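Local structure of phosphatidylinositol-specific phospholipase C (Listeria monocytogenes, 2PLC) at residues A[23-28]-A[256-261]; A[181-186]-A[213-218]. The protein is a bacterial phospholipase C of the phosphatidylinositol-specific X-domain family, whose members belong to the TIM-barrel clan. One frame throughout, in Å; residues are numbered along the deposited sequence.

In the fold
Contacts 1 and 2 both pair parallel strands of one sheet in a TIM-barrel-type fold, and in both the strand pairing gives way to polar side chains at the C-terminal ends. Contact 1 pairs the first and last strands in the sequence, 20-24 and 253-257, and is buried. Contact 2 joins strands 180-183 and 212-216, which helix 191-207 connects, and is only partly buried. Strands 253-257 and 212-216 are neighbours in the sheet, so the contacts touch, their centres about 12 Å apart. Contact 1 ends in a direct histidine-carboxylate bond; contact 2 ends in a histidine bonded to a main-chain carbonyl, with water helping to join the loops beyond.

Contact 1: A[23-28]-A[256-261]; sequences GTHDTM and IMDFPE
His-25 lays its imidazole alongside the side chain of Asp-258, both pointing the same way. His-25 ND1 gives its hydrogen to Asp-258 OD1 at 2.9 Å, on the syn lone pair, and the oxygen lies in the plane of the ring. The carboxylate is nevertheless turned 47° from that plane. CG anti to the backbone N (chi1 165°) sets the ring beside Asp-258. Asp-26 CB lies over the centre of one ring face.

The backbones leading here are parallel strands: Met-257 N donates to Gly-23 O at 3.0 Å, and His-25 N to Met-257 O at 2.8 Å. Thr-24 CA adds a C-H contact to the latter oxygen, which also accepts from Gln-46. On the face of Ile-256, its methyl CG2 packs on the backbone, 3.6 Å from Thr-24 C and close to His-25 N. On the other, Thr-24 CG2 meets Pro-260 CG at 4.0 Å, the two side chains crossing at about a right angle.

Ser-218 packs against both His-25 and Asp-258. A ring tied at ND1 while its own backbone N is bonded to the neighbouring strand is restrained in position and rotation alike, a polar pair set where two barrel strands end.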
loop_
_atom_site.group_PDB
_atom_site.type_symbol
_atom_site.label_atom_id
_atom_site.label_comp_id
_atom_site.label_asym_id
_atom_site.label_seq_id
_atom_site.Cartn_x
_atom_site.Cartn_y
_atom_site.Cartn_z
ATOM N N GLY A 23 0.229 -5.039 -3.329
ATOM C CA GLY A 23 0.104 -4.357 -2.051
ATOM C C GLY A 23 -0.829 -5.114 -1.135
ATOM O O GLY A 23 -1.514 -6.032 -1.576
ATOM N N THR A 24 -0.852 -4.746 0.141
ATOM C CA THR A 24 -1.726 -5.400 1.106
ATOM C C THR A 24 -2.669 -4.393 1.764
ATOM O O THR A 24 -2.295 -3.242 2.025
ATOM C CB THR A 24 -0.923 -6.095 2.214
ATOM O OG1 THR A 24 0.060 -5.185 2.723
ATOM C CG2 THR A 24 -0.246 -7.347 1.696
ATOM N N HIS A 25 -3.907 -4.824 1.990
ATOM C CA HIS A 25 -4.913 -3.992 2.635
ATOM C C HIS A 25 -4.827 -4.291 4.127
ATOM O O HIS A 25 -4.733 -5.456 4.519
ATOM C CB HIS A 25 -6.306 -4.336 2.097
ATOM C CG HIS A 25 -7.429 -3.802 2.929
ATOM N ND1 HIS A 25 -8.324 -4.622 3.582
ATOM C CD2 HIS A 25 -7.806 -2.534 3.214
ATOM C CE1 HIS A 25 -9.204 -3.883 4.231
ATOM N NE2 HIS A 25 -8.912 -2.612 4.024
ATOM N N ASP A 26 -4.819 -3.239 4.946
ATOM C CA ASP A 26 -4.730 -3.371 6.403
ATOM C C ASP A 26 -3.583 -4.317 6.771
ATOM O O ASP A 26 -3.752 -5.320 7.471
ATOM C CB ASP A 26 -6.056 -3.873 6.967
ATOM C CG ASP A 26 -6.327 -3.365 8.362
ATOM O OD1 ASP A 26 -5.424 -2.790 9.017
ATOM O OD2 ASP A 26 -7.474 -3.542 8.797
ATOM N N THR A 27 -2.415 -3.960 6.259
ATOM C CA THR A 27 -1.168 -4.680 6.425
ATOM C C THR A 27 -0.895 -5.349 7.774
ATOM O O THR A 27 -0.474 -6.506 7.814
ATOM C CB THR A 27 -0.002 -3.734 6.104
ATOM O OG1 THR A 27 -0.200 -3.164 4.798
ATOM C CG2 THR A 27 1.336 -4.481 6.156
ATOM N N MET A 28 -1.137 -4.620 8.864
ATOM C CA MET A 28 -0.861 -5.109 10.216
ATOM C C MET A 28 -1.892 -6.007 10.884
ATOM O O MET A 28 -1.651 -6.492 11.989
ATOM C CB MET A 28 -0.576 -3.933 11.154
ATOM C CG MET A 28 0.574 -3.048 10.720
ATOM S SD MET A 28 2.050 -3.989 10.285
ATOM C CE MET A 28 2.746 -4.335 11.921
ATOM N N ILE A 256 -4.119 -3.968 -4.481
ATOM C CA ILE A 256 -4.181 -4.097 -3.028
ATOM C C ILE A 256 -5.069 -5.256 -2.564
ATOM O O ILE A 256 -6.292 -5.214 -2.716
ATOM C CB ILE A 256 -4.646 -2.747 -2.432
ATOM C CG1 ILE A 256 -3.879 -1.602 -3.119
ATOM C CG2 ILE A 256 -4.378 -2.701 -0.951
ATOM C CD1 ILE A 256 -4.382 -0.240 -2.785
ATOM N N MET A 257 -4.451 -6.241 -1.913
ATOM C CA MET A 257 -5.152 -7.448 -1.490
ATOM C C MET A 257 -5.161 -7.843 -0.013
ATOM O O MET A 257 -4.355 -7.372 0.802
ATOM C CB MET A 257 -4.566 -8.643 -2.256
ATOM C CG MET A 257 -4.419 -8.443 -3.750
ATOM S SD MET A 257 -3.302 -9.628 -4.491
ATOM C CE MET A 257 -1.717 -8.821 -4.190
ATOM N N ASP A 258 -6.099 -8.736 0.296
ATOM C CA ASP A 258 -6.250 -9.353 1.608
ATOM C C ASP A 258 -5.770 -10.771 1.319
ATOM O O ASP A 258 -6.010 -11.290 0.226
ATOM C CB ASP A 258 -7.716 -9.455 2.026
ATOM C CG ASP A 258 -8.273 -8.163 2.561
ATOM O OD1 ASP A 258 -7.493 -7.307 3.033
ATOM O OD2 ASP A 258 -9.513 -8.018 2.527
ATOM N N PHE A 259 -5.057 -11.370 2.271
ATOM C CA PHE A 259 -4.551 -12.738 2.150
ATOM C C PHE A 259 -3.902 -13.103 0.805
ATOM O O PHE A 259 -4.269 -14.101 0.183
ATOM C CB PHE A 259 -5.675 -13.739 2.454
ATOM C CG PHE A 259 -6.264 -13.599 3.826
ATOM C CD1 PHE A 259 -5.604 -14.113 4.932
ATOM C CD2 PHE A 259 -7.497 -12.987 4.007
ATOM C CE1 PHE A 259 -6.167 -14.024 6.202
ATOM C CE2 PHE A 259 -8.067 -12.893 5.265
ATOM C CZ PHE A 259 -7.403 -13.413 6.369
ATOM N N PRO A 260 -2.934 -12.302 0.333
ATOM C CA PRO A 260 -2.319 -12.656 -0.947
ATOM C C PRO A 260 -1.386 -13.847 -0.819
ATOM O O PRO A 260 -0.686 -13.990 0.181
ATOM C CB PRO A 260 -1.535 -11.398 -1.296
ATOM C CG PRO A 260 -1.118 -10.886 0.056
ATOM C CD PRO A 260 -2.389 -11.035 0.848
ATOM N N GLU A 261 -1.404 -14.718 -1.821
ATOM C CA GLU A 261 -0.526 -15.881 -1.840
ATOM C C GLU A 261 0.778 -15.527 -2.548
ATOM O O GLU A 261 0.811 -14.633 -3.398
ATOM C CB GLU A 261 -1.204 -17.050 -2.544
ATOM C CG GLU A 261 -2.410 -17.563 -1.798
ATOM C CD GLU A 261 -2.970 -18.821 -2.410
ATOM O OE1 GLU A 261 -3.610 -18.728 -3.484
ATOM O OE2 GLU A 261 -2.766 -19.902 -1.816
#

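Contact 2: A[181-186]-A[213-218]; sequences VIQDDY and FLNHIS
His-216 turns toward Gln-183 from its root, CB of His-216 lying 3.2 Å from Gln-183 O. His-216 CG, anti to the carbonyl carbon (chi1 -72°), passes beneath the carboxylate of Asp-184, whose OD1 sits over one face of the ring, displaced toward its rim, 3.6 Å from CG. His-216 ND1 donates to Gln-183 O at 2.9 Å; this oxygen lies in the ring plane, while the donor stands above the plane of the carbonyl. CE1 has Ile-182 CG2 at the ring edge. His-216 CD2 is 3.9 Å from Asp-184 OD1, with NE2 a little farther off.

Gln-183 O also accepts from His-216 N, this time in the carbonyl plane, so backbone and side chain of one residue grip the same oxygen. Earlier in the strands the pairing is regular and parallel: Leu-214 N donates to Val-181 O, and Gln-183 N to Leu-214 O at 3.0 Å. Val-181 sets CB over the face of the Phe-213 ring in a CH-pi contact, 3.7 Å from the ring centre, with CG1 near CE2 beyond the rim and CG2 near CZ. Ile-182 and Leu-214 lie side by side on the other face of the sheet. Asn-215 sends ND2 to Ile-198 O of helix 191-207, which connects the two strands in this beta-alpha-beta unit.

Beyond the strands two waters and the amine of Lys-194, bonded to Asp-185 O and His-216 O, help join the loops. One water lies 2.7 Å from Asp-184 OD1 and 3.0 Å from Ser-218 O; the second links the same carboxylate oxygen to Ser-218 OG. The ND1 bond thus holds the rotation of the His-216 ring and the N bond its backbone, while Asp-184 OD1 packs on the ring.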
loop_
_atom_site.group_PDB
_atom_site.type_symbol
_atom_site.label_atom_id
_atom_site.label_comp_id
_atom_site.label_asym_id
_atom_site.label_seq_id
_atom_site.Cartn_x
_atom_site.Cartn_y
_atom_site.Cartn_z
ATOM N N VAL A 181 -5.893 7.683 -8.469
ATOM C CA VAL A 181 -7.210 7.173 -8.833
ATOM C C VAL A 181 -7.456 6.010 -7.878
ATOM O O VAL A 181 -6.716 5.022 -7.893
ATOM C CB VAL A 181 -7.251 6.674 -10.288
ATOM C CG1 VAL A 181 -8.630 6.123 -10.612
ATOM C CG2 VAL A 181 -6.910 7.810 -11.236
ATOM N N ILE A 182 -8.486 6.134 -7.043
ATOM C CA ILE A 182 -8.787 5.106 -6.049
ATOM C C ILE A 182 -10.082 4.303 -6.230
ATOM O O ILE A 182 -11.170 4.862 -6.372
ATOM C CB ILE A 182 -8.775 5.713 -4.616
ATOM C CG1 ILE A 182 -7.444 6.424 -4.361
ATOM C CG2 ILE A 182 -8.988 4.618 -3.562
ATOM C CD1 ILE A 182 -7.379 7.149 -3.049
ATOM N N GLN A 183 -9.939 2.982 -6.245
ATOM C CA GLN A 183 -11.082 2.086 -6.337
ATOM C C GLN A 183 -11.116 1.412 -4.968
ATOM O O GLN A 183 -10.246 0.603 -4.641
ATOM C CB GLN A 183 -10.904 1.048 -7.451
ATOM C CG GLN A 183 -12.104 0.104 -7.636
ATOM C CD GLN A 183 -12.085 -1.093 -6.692
ATOM O OE1 GLN A 183 -11.320 -2.033 -6.887
ATOM N NE2 GLN A 183 -12.938 -1.064 -5.672
ATOM N N ASP A 184 -12.090 1.796 -4.154
ATOM C CA ASP A 184 -12.221 1.245 -2.818
ATOM C C ASP A 184 -13.672 0.943 -2.472
ATOM O O ASP A 184 -14.199 1.424 -1.465
ATOM C CB ASP A 184 -11.617 2.208 -1.796
ATOM C CG ASP A 184 -11.444 1.581 -0.422
ATOM O OD1 ASP A 184 -11.407 0.340 -0.317
ATOM O OD2 ASP A 184 -11.331 2.343 0.557
ATOM N N ASP A 185 -14.323 0.161 -3.324
ATOM C CA ASP A 185 -15.706 -0.238 -3.091
ATOM C C ASP A 185 -15.648 -1.465 -2.170
ATOM O O ASP A 185 -15.670 -2.618 -2.626
ATOM C CB ASP A 185 -16.381 -0.580 -4.422
ATOM C CG ASP A 185 -17.807 -1.065 -4.249
ATOM O OD1 ASP A 185 -18.493 -0.615 -3.307
ATOM O OD2 ASP A 185 -18.246 -1.906 -5.058
ATOM N N TYR A 186 -15.549 -1.207 -0.870
ATOM C CA TYR A 186 -15.446 -2.279 0.120
ATOM C C TYR A 186 -16.774 -2.698 0.754
ATOM O O TYR A 186 -16.908 -3.836 1.212
ATOM C CB TYR A 186 -14.485 -1.859 1.237
ATOM C CG TYR A 186 -15.011 -0.707 2.061
ATOM C CD1 TYR A 186 -14.810 0.614 1.658
ATOM C CD2 TYR A 186 -15.756 -0.938 3.219
ATOM C CE1 TYR A 186 -15.345 1.681 2.389
ATOM C CE2 TYR A 186 -16.298 0.120 3.956
ATOM C CZ TYR A 186 -16.090 1.426 3.536
ATOM O OH TYR A 186 -16.635 2.468 4.256
ATOM N N PHE A 213 -2.772 4.499 -9.520
ATOM C CA PHE A 213 -4.029 3.780 -9.355
ATOM C C PHE A 213 -3.963 2.819 -8.171
ATOM O O PHE A 213 -3.116 1.920 -8.140
ATOM C CB PHE A 213 -4.373 2.997 -10.622
ATOM C CG PHE A 213 -4.916 3.847 -11.739
ATOM C CD1 PHE A 213 -4.077 4.679 -12.473
ATOM C CD2 PHE A 213 -6.267 3.802 -12.068
ATOM C CE1 PHE A 213 -4.577 5.454 -13.519
ATOM C CE2 PHE A 213 -6.775 4.572 -13.111
ATOM C CZ PHE A 213 -5.929 5.399 -13.836
ATOM N N LEU A 214 -4.814 3.056 -7.174
ATOM C CA LEU A 214 -4.892 2.202 -5.994
ATOM C C LEU A 214 -6.129 1.333 -6.214
ATOM O O LEU A 214 -7.256 1.767 -6.001
ATOM C CB LEU A 214 -5.033 3.043 -4.718
ATOM C CG LEU A 214 -3.850 3.859 -4.167
ATOM C CD1 LEU A 214 -2.740 2.935 -3.754
ATOM C CD2 LEU A 214 -3.337 4.871 -5.171
ATOM N N ASN A 215 -5.902 0.112 -6.676
ATOM C CA ASN A 215 -6.973 -0.830 -6.988
ATOM C C ASN A 215 -7.203 -1.865 -5.871
ATOM O O ASN A 215 -6.492 -2.863 -5.786
ATOM C CB ASN A 215 -6.602 -1.531 -8.302
ATOM C CG ASN A 215 -7.792 -2.132 -9.020
ATOM O OD1 ASN A 215 -8.916 -2.146 -8.512
ATOM N ND2 ASN A 215 -7.548 -2.631 -10.223
ATOM N N HIS A 216 -8.207 -1.631 -5.028
ATOM C CA HIS A 216 -8.520 -2.549 -3.934
ATOM C C HIS A 216 -9.262 -3.815 -4.339
ATOM O O HIS A 216 -10.383 -3.758 -4.846
ATOM C CB HIS A 216 -9.329 -1.841 -2.847
ATOM C CG HIS A 216 -8.529 -0.868 -2.042
ATOM N ND1 HIS A 216 -8.368 0.449 -2.412
ATOM C CD2 HIS A 216 -7.817 -1.028 -0.901
ATOM C CE1 HIS A 216 -7.591 1.057 -1.534
ATOM N NE2 HIS A 216 -7.242 0.184 -0.607
ATOM N N ILE A 217 -8.629 -4.956 -4.109
ATOM C CA ILE A 217 -9.237 -6.249 -4.389
ATOM C C ILE A 217 -10.080 -6.616 -3.145
ATOM O O ILE A 217 -11.067 -7.350 -3.233
ATOM C CB ILE A 217 -8.154 -7.345 -4.584
ATOM C CG1 ILE A 217 -7.080 -6.884 -5.573
ATOM C CG2 ILE A 217 -8.785 -8.653 -5.020
ATOM C CD1 ILE A 217 -7.560 -6.693 -6.966
ATOM N N SER A 218 -9.697 -6.058 -1.995
ATOM C CA SER A 218 -10.353 -6.298 -0.711
ATOM C C SER A 218 -11.783 -5.768 -0.544
ATOM O O SER A 218 -12.177 -4.785 -1.172
ATOM C CB SER A 218 -9.477 -5.740 0.411
ATOM O OG SER A 218 -9.102 -4.399 0.136
HETATM O O HOH W 1 -12.394 -1.852 -1.486
HETATM O O HOH W 2 -10.814 -2.429 1.006
#